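Local atomic coordinates of nitrite transporter NirC (Salmonella enterica subsp. enterica serovar Typhimurium, PDB entry 4FC4), a protein that catalyses nitrite uptake and export across the cytoplasmic membrane as a pentameric channel of the formate/nitrite transporter (FNT) family. Residues B[143-147]-B[221-225]; B[148-154]-B[224-229]. All blocks are in the same frame, centred on the assembly; numbering follows the deposited sequence.

In the fold
Two successive helices joined by a tight turn can both pack on one later helix, as this example illustrates. Following the chain from the N terminus, helix 137-147 gives way to a turn through Ala148 and Pro149, and helix 150-172 sets off in a new direction. Some seventy residues later the first turns of helix 219-248 come back against both. Contact 1 closes the loop from 147 to 221, and contact 2 the slightly shorter one from 154 to 224. They end on the same stretch of helix 219-248, overlapping at His224 and Asn225, so the loops are staggered rather than one enclosed by the other. Lys145 O lies 3.4 Å from Leu153 CD1, making one continuous patch.

Contact 1. Residues B[143-147]-B[221-225]; sequences LAKTT and GIGHN
Two helical segments cross at 68°, their axes 8.0 Å apart: 143-147, in the last turn of helix 137-147, and 221-225, in the opening turns of the last helix. The nearest CA pair is Gly221 CA and Thr146 CA, 4.6 Å apart. A CB modelled on Gly221 would lie only 3.0 Å from Thr146 CB, so the missing side chain lets the helices come this near; Gly221 O sits 3.4 Å from Thr146 CB. Thr146 takes the p rotamer and turns its OG1 back to Leu143 O (2.8 Å), the familiar intrahelical bond of a helical threonine, leaving CG2 to face Ile222 N at 3.9 Å. In the FNT fold this joins the short helix 137-147 to the last, predicted transmembrane, helix. His224 (chi1 t) brings CD2 to 3.4 Å from Thr146 O, while its NE2 bonds Ala148 O. Asn225, also t, donates from ND2 to Lys145 O at 3.0 Å (160°); Glu196 accepts from the same amide nitrogen and forms a salt bridge with Lys145.

Contact 2. Residues B[148-154]-B[224-229]; sequences APATVLF and HNLLWV
This helix-helix contact packs the first turn of helix 150-172 against helix 219-248, near the start of two predicted transmembrane spans. The axes of the helical segments 150-154 and 224-229 cross at -54°, 8.3 Å apart, with Phe154 CA 4.9 Å from Trp228 CA. Ala148 and Pro149 are in polyproline II conformation (phi near -60°, psi 146°), Pro149 being the N-cap. Leu153 (mt) is a knob among His224, Asn225, Trp228 and Val229; its CB lies 3.9 Å from Trp228 CB, and its CD1 merely packs, at 3.5 Å, beside Asn225 ND2, which is hydrogen-bonded to Glu196 and Lys145 O. Trp228 (chi1 m) offers an indole face to Ala150, whose CB stands 3.5 Å from the five-membered-ring centroid (CH-pi). Phe154 CA makes a CA-H...O contact with Trp228 O (3.6 Å). Thr151, its CA-to-CB bond pointing away from 224-229, packs on Trp125 of a neighbouring subunit. His224 NE2 donates to Ala148 O at 3.1 Å, so that nitrogen carries a proton and ties a turn carbonyl beside an otherwise largely apolar interface.

Contact 1. Residues B[143-147]-B[221-225]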
ATOM      1  N   LEU B 143       7.856   6.969  32.221  1.00 54.42           N
ATOM      2  CA  LEU B 143       7.504   7.546  33.533  1.00 54.97           C
ATOM      3  C   LEU B 143       5.985   7.805  33.594  1.00 54.23           C
ATOM      4  O   LEU B 143       5.340   7.384  34.535  1.00 53.84           O
ATOM      5  CB  LEU B 143       8.344   8.801  33.851  1.00 53.76           C
ATOM      6  CG  LEU B 143       7.916   9.672  35.049  1.00 55.85           C
ATOM      7  CD1 LEU B 143       8.168   8.981  36.384  1.00 55.23           C
ATOM      8  CD2 LEU B 143       8.580  11.066  35.031  1.00 54.06           C
ATOM      9  N   ALA B 144       5.416   8.411  32.546  1.00 52.98           N
ATOM     10  CA  ALA B 144       3.966   8.661  32.524  1.00 52.83           C
ATOM     11  C   ALA B 144       3.193   7.330  32.645  1.00 50.36           C
ATOM     12  O   ALA B 144       2.161   7.251  33.335  1.00 52.16           O
ATOM     13  CB  ALA B 144       3.519   9.521  31.314  1.00 46.07           C
ATOM     14  N   LYS B 145       3.726   6.269  32.039  1.00 49.70           N
ATOM     15  CA  LYS B 145       3.038   4.971  32.097  1.00 49.51           C
ATOM     16  C   LYS B 145       3.094   4.416  33.510  1.00 53.76           C
ATOM     17  O   LYS B 145       2.158   3.728  33.918  1.00 54.59           O
ATOM     18  CB  LYS B 145       3.600   3.965  31.120  1.00 48.28           C
ATOM     19  CG  LYS B 145       3.179   4.163  29.666  1.00 48.93           C
ATOM     20  CD  LYS B 145       4.141   3.404  28.763  1.00 49.76           C
ATOM     21  CE  LYS B 145       3.736   3.408  27.304  1.00 42.45           C
ATOM     22  NZ  LYS B 145       2.444   2.734  27.138  1.00 41.88           N
ATOM     23  N   THR B 146       4.157   4.747  34.255  1.00 52.48           N
ATOM     24  CA  THR B 146       4.352   4.120  35.559  1.00 57.47           C
ATOM     25  C   THR B 146       3.589   4.770  36.693  1.00 58.61           C
ATOM     26  O   THR B 146       3.319   4.123  37.707  1.00 61.17           O
ATOM     27  CB  THR B 146       5.840   4.080  35.992  1.00 59.45           C
ATOM     28  OG1 THR B 146       6.327   5.425  36.199  1.00 60.88           O
ATOM     29  CG2 THR B 146       6.688   3.331  34.969  1.00 54.00           C
ATOM     30  N   THR B 147       3.326   6.071  36.574  1.00 58.91           N
ATOM     31  CA  THR B 147       2.613   6.804  37.651  1.00 58.43           C
ATOM     32  C   THR B 147       1.101   6.923  37.389  1.00 55.46           C
ATOM     33  O   THR B 147       0.405   7.447  38.230  1.00 58.86           O
ATOM     34  CB  THR B 147       3.159   8.229  37.864  1.00 57.97           C
ATOM     35  OG1 THR B 147       2.924   8.974  36.668  1.00 63.01           O
ATOM     36  CG2 THR B 147       4.660   8.203  38.150  1.00 58.75           C
ATOM     37  N   GLY B 221       7.329   1.512  40.202  1.00 61.33           N
ATOM     38  CA  GLY B 221       6.570   2.082  39.085  1.00 60.85           C
ATOM     39  C   GLY B 221       6.381   1.131  37.915  1.00 60.44           C
ATOM     40  O   GLY B 221       5.258   1.003  37.361  1.00 61.10           O
ATOM     41  N   ILE B 222       7.467   0.456  37.517  1.00 58.08           N
ATOM     42  CA  ILE B 222       7.381  -0.498  36.403  1.00 56.54           C
ATOM     43  C   ILE B 222       6.431  -1.660  36.748  1.00 55.73           C
ATOM     44  O   ILE B 222       5.543  -1.983  35.975  1.00 52.19           O
ATOM     45  CB  ILE B 222       8.753  -1.009  35.939  1.00 57.13           C
ATOM     46  CG1 ILE B 222       9.562   0.144  35.330  1.00 54.38           C
ATOM     47  CG2 ILE B 222       8.566  -2.113  34.892  1.00 56.94           C
ATOM     48  CD1 ILE B 222      11.045  -0.127  35.166  1.00 51.78           C
ATOM     49  N   GLY B 223       6.571  -2.232  37.940  1.00 55.52           N
ATOM     50  CA  GLY B 223       5.725  -3.331  38.353  1.00 55.39           C
ATOM     51  C   GLY B 223       4.264  -2.947  38.453  1.00 56.35           C
ATOM     52  O   GLY B 223       3.381  -3.722  38.087  1.00 57.94           O
ATOM     53  N   HIS B 224       4.019  -1.743  38.958  1.00 58.62           N
ATOM     54  CA  HIS B 224       2.680  -1.133  38.988  1.00 58.07           C
ATOM     55  C   HIS B 224       1.994  -1.131  37.635  1.00 54.15           C
ATOM     56  O   HIS B 224       0.877  -1.623  37.516  1.00 59.62           O
ATOM     57  CB  HIS B 224       2.735   0.289  39.563  1.00 55.49           C
ATOM     58  CG  HIS B 224       1.401   0.988  39.537  1.00 55.62           C
ATOM     59  ND1 HIS B 224       0.427   0.718  40.420  1.00 62.10           N
ATOM     60  CD2 HIS B 224       0.887   1.929  38.688  1.00 56.43           C
ATOM     61  CE1 HIS B 224      -0.650   1.471  40.160  1.00 58.33           C
ATOM     62  NE2 HIS B 224      -0.380   2.200  39.102  1.00 56.42           N
ATOM     63  N   ASN B 225       2.638  -0.570  36.611  1.00 51.44           N
ATOM     64  CA  ASN B 225       2.070  -0.610  35.214  1.00 50.35           C
ATOM     65  C   ASN B 225       1.861  -2.033  34.675  1.00 50.76           C
ATOM     66  O   ASN B 225       0.760  -2.364  34.267  1.00 49.98           O
ATOM     67  CB  ASN B 225       2.930   0.168  34.233  1.00 46.09           C
ATOM     68  CG  ASN B 225       2.415   0.084  32.780  1.00 47.44           C
ATOM     69  OD1 ASN B 225       2.582  -0.941  32.107  1.00 45.22           O
ATOM     70  ND2 ASN B 225       1.794   1.177  32.294  1.00 42.13           N
TER

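Contact 2. Residues B[148-154]-B[224-229]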
ATOM      1  N   ALA B 148       0.634   6.473  36.220  1.00 51.56           N
ATOM      2  CA  ALA B 148      -0.786   6.433  35.845  1.00 51.20           C
ATOM      3  C   ALA B 148      -1.686   5.607  36.829  1.00 51.35           C
ATOM      4  O   ALA B 148      -1.251   4.599  37.363  1.00 54.20           O
ATOM      5  CB  ALA B 148      -0.916   5.936  34.383  1.00 44.23           C
ATOM      6  N   PRO B 149      -2.957   6.008  37.059  1.00 52.17           N
ATOM      7  CA  PRO B 149      -3.816   5.175  37.977  1.00 53.73           C
ATOM      8  C   PRO B 149      -4.106   3.718  37.526  1.00 52.44           C
ATOM      9  O   PRO B 149      -4.230   3.433  36.321  1.00 53.23           O
ATOM     10  CB  PRO B 149      -5.148   5.975  38.020  1.00 53.62           C
ATOM     11  CG  PRO B 149      -4.777   7.370  37.620  1.00 52.27           C
ATOM     12  CD  PRO B 149      -3.719   7.169  36.541  1.00 51.69           C
ATOM     13  N   ALA B 150      -4.212   2.803  38.479  1.00 54.42           N
ATOM     14  CA  ALA B 150      -4.573   1.403  38.200  1.00 53.34           C
ATOM     15  C   ALA B 150      -5.748   1.270  37.192  1.00 53.71           C
ATOM     16  O   ALA B 150      -5.745   0.413  36.317  1.00 55.47           O
ATOM     17  CB  ALA B 150      -4.932   0.711  39.482  1.00 52.14           C
ATOM     18  N   THR B 151      -6.737   2.140  37.344  1.00 54.01           N
ATOM     19  CA  THR B 151      -8.014   2.003  36.702  1.00 53.47           C
ATOM     20  C   THR B 151      -7.811   2.312  35.247  1.00 54.43           C
ATOM     21  O   THR B 151      -8.190   1.512  34.360  1.00 52.69           O
ATOM     22  CB  THR B 151      -8.989   3.003  37.309  1.00 54.73           C
ATOM     23  OG1 THR B 151      -9.547   2.413  38.470  1.00 54.38           O
ATOM     24  CG2 THR B 151     -10.102   3.357  36.329  1.00 56.06           C
ATOM     25  N   VAL B 152      -7.138   3.442  35.044  1.00 51.56           N
ATOM     26  CA  VAL B 152      -6.793   3.941  33.744  1.00 52.50           C
ATOM     27  C   VAL B 152      -5.969   2.863  33.060  1.00 53.62           C
ATOM     28  O   VAL B 152      -6.265   2.488  31.903  1.00 52.47           O
ATOM     29  CB  VAL B 152      -6.109   5.359  33.820  1.00 53.82           C
ATOM     30  CG1 VAL B 152      -5.293   5.699  32.555  1.00 48.44           C
ATOM     31  CG2 VAL B 152      -7.163   6.463  34.151  1.00 49.16           C
ATOM     32  N   LEU B 153      -5.001   2.308  33.790  1.00 54.22           N
ATOM     33  CA  LEU B 153      -4.077   1.344  33.161  1.00 52.70           C
ATOM     34  C   LEU B 153      -4.782   0.049  32.779  1.00 50.86           C
ATOM     35  O   LEU B 153      -4.556  -0.511  31.696  1.00 48.95           O
ATOM     36  CB  LEU B 153      -2.839   1.087  34.030  1.00 51.70           C
ATOM     37  CG  LEU B 153      -1.833   2.245  34.061  1.00 51.12           C
ATOM     38  CD1 LEU B 153      -0.592   1.852  34.824  1.00 55.01           C
ATOM     39  CD2 LEU B 153      -1.423   2.691  32.669  1.00 49.35           C
ATOM     40  N   PHE B 154      -5.666  -0.406  33.656  1.00 49.52           N
ATOM     41  CA  PHE B 154      -6.436  -1.619  33.385  1.00 48.86           C
ATOM     42  C   PHE B 154      -7.254  -1.510  32.085  1.00 48.25           C
ATOM     43  O   PHE B 154      -7.150  -2.337  31.183  1.00 44.75           O
ATOM     44  CB  PHE B 154      -7.358  -1.864  34.552  1.00 52.43           C
ATOM     45  CG  PHE B 154      -8.189  -3.088  34.424  1.00 53.99           C
ATOM     46  CD1 PHE B 154      -7.699  -4.324  34.892  1.00 52.50           C
ATOM     47  CD2 PHE B 154      -9.489  -3.003  33.898  1.00 52.13           C
ATOM     48  CE1 PHE B 154      -8.463  -5.476  34.777  1.00 53.94           C
ATOM     49  CE2 PHE B 154     -10.264  -4.147  33.799  1.00 55.55           C
ATOM     50  CZ  PHE B 154      -9.753  -5.390  34.242  1.00 55.83           C
ATOM     51  N   HIS B 224       4.019  -1.743  38.958  1.00 58.62           N
ATOM     52  CA  HIS B 224       2.680  -1.133  38.988  1.00 58.07           C
ATOM     53  C   HIS B 224       1.994  -1.131  37.635  1.00 54.15           C
ATOM     54  O   HIS B 224       0.877  -1.623  37.516  1.00 59.62           O
ATOM     55  CB  HIS B 224       2.735   0.289  39.563  1.00 55.49           C
ATOM     56  CG  HIS B 224       1.401   0.988  39.537  1.00 55.62           C
ATOM     57  ND1 HIS B 224       0.427   0.718  40.420  1.00 62.10           N
ATOM     58  CD2 HIS B 224       0.887   1.929  38.688  1.00 56.43           C
ATOM     59  CE1 HIS B 224      -0.650   1.471  40.160  1.00 58.33           C
ATOM     60  NE2 HIS B 224      -0.380   2.200  39.102  1.00 56.42           N
ATOM     61  N   ASN B 225       2.638  -0.570  36.611  1.00 51.44           N
ATOM     62  CA  ASN B 225       2.070  -0.610  35.214  1.00 50.35           C
ATOM     63  C   ASN B 225       1.861  -2.033  34.675  1.00 50.76           C
ATOM     64  O   ASN B 225       0.760  -2.364  34.267  1.00 49.98           O
ATOM     65  CB  ASN B 225       2.930   0.168  34.233  1.00 46.09           C
ATOM     66  CG  ASN B 225       2.415   0.084  32.780  1.00 47.44           C
ATOM     67  OD1 ASN B 225       2.582  -0.941  32.107  1.00 45.22           O
ATOM     68  ND2 ASN B 225       1.794   1.177  32.294  1.00 42.13           N
ATOM     69  N   LEU B 226       2.910  -2.869  34.698  1.00 51.28           N
ATOM     70  CA  LEU B 226       2.832  -4.267  34.236  1.00 46.68           C
ATOM     71  C   LEU B 226       1.699  -5.056  34.928  1.00 50.54           C
ATOM     72  O   LEU B 226       0.967  -5.797  34.242  1.00 51.86           O
ATOM     73  CB  LEU B 226       4.206  -4.974  34.315  1.00 43.72           C
ATOM     74  CG  LEU B 226       5.336  -4.456  33.393  1.00 43.58           C
ATOM     75  CD1 LEU B 226       6.557  -5.383  33.427  1.00 42.16           C
ATOM     76  CD2 LEU B 226       4.851  -4.307  31.939  1.00 37.87           C
ATOM     77  N   LEU B 227       1.498  -4.860  36.247  1.00 50.67           N
ATOM     78  CA  LEU B 227       0.374  -5.531  36.923  1.00 52.57           C
ATOM     79  C   LEU B 227      -0.984  -5.203  36.312  1.00 53.00           C
ATOM     80  O   LEU B 227      -1.637  -6.082  35.764  1.00 55.56           O
ATOM     81  CB  LEU B 227       0.342  -5.274  38.425  1.00 54.43           C
ATOM     82  CG  LEU B 227      -0.864  -5.886  39.161  1.00 57.93           C
ATOM     83  CD1 LEU B 227      -0.879  -7.423  39.049  1.00 58.44           C
ATOM     84  CD2 LEU B 227      -0.898  -5.448  40.642  1.00 57.30           C
ATOM     85  N   TRP B 228      -1.385  -3.935  36.372  1.00 51.98           N
ATOM     86  CA  TRP B 228      -2.661  -3.499  35.796  1.00 50.16           C
ATOM     87  C   TRP B 228      -2.802  -3.642  34.272  1.00 49.45           C
ATOM     88  O   TRP B 228      -3.863  -4.040  33.777  1.00 47.98           O
ATOM     89  CB  TRP B 228      -3.021  -2.110  36.338  1.00 49.82           C
ATOM     90  CG  TRP B 228      -3.090  -2.188  37.847  1.00 53.21           C
ATOM     91  CD1 TRP B 228      -2.169  -1.699  38.767  1.00 54.56           C
ATOM     92  CD2 TRP B 228      -4.105  -2.883  38.655  1.00 52.42           C
ATOM     93  NE1 TRP B 228      -2.557  -1.992  40.045  1.00 56.18           N
ATOM     94  CE2 TRP B 228      -3.712  -2.692  40.052  1.00 58.05           C
ATOM     95  CE3 TRP B 228      -5.279  -3.583  38.367  1.00 53.27           C
ATOM     96  CZ2 TRP B 228      -4.469  -3.210  41.113  1.00 60.90           C
ATOM     97  CZ3 TRP B 228      -6.049  -4.080  39.416  1.00 58.94           C
ATOM     98  CH2 TRP B 228      -5.642  -3.923  40.768  1.00 61.31           C
ATOM     99  N   VAL B 229      -1.732  -3.403  33.528  1.00 47.86           N
ATOM    100  CA  VAL B 229      -1.776  -3.588  32.061  1.00 49.64           C
ATOM    101  C   VAL B 229      -1.935  -5.060  31.695  1.00 49.26           C
ATOM    102  O   VAL B 229      -2.748  -5.399  30.858  1.00 50.62           O
ATOM    103  CB  VAL B 229      -0.599  -2.891  31.377  1.00 45.20           C
ATOM    104  CG1 VAL B 229      -0.599  -3.113  29.857  1.00 44.07           C
ATOM    105  CG2 VAL B 229      -0.726  -1.408  31.711  1.00 43.89           C
TER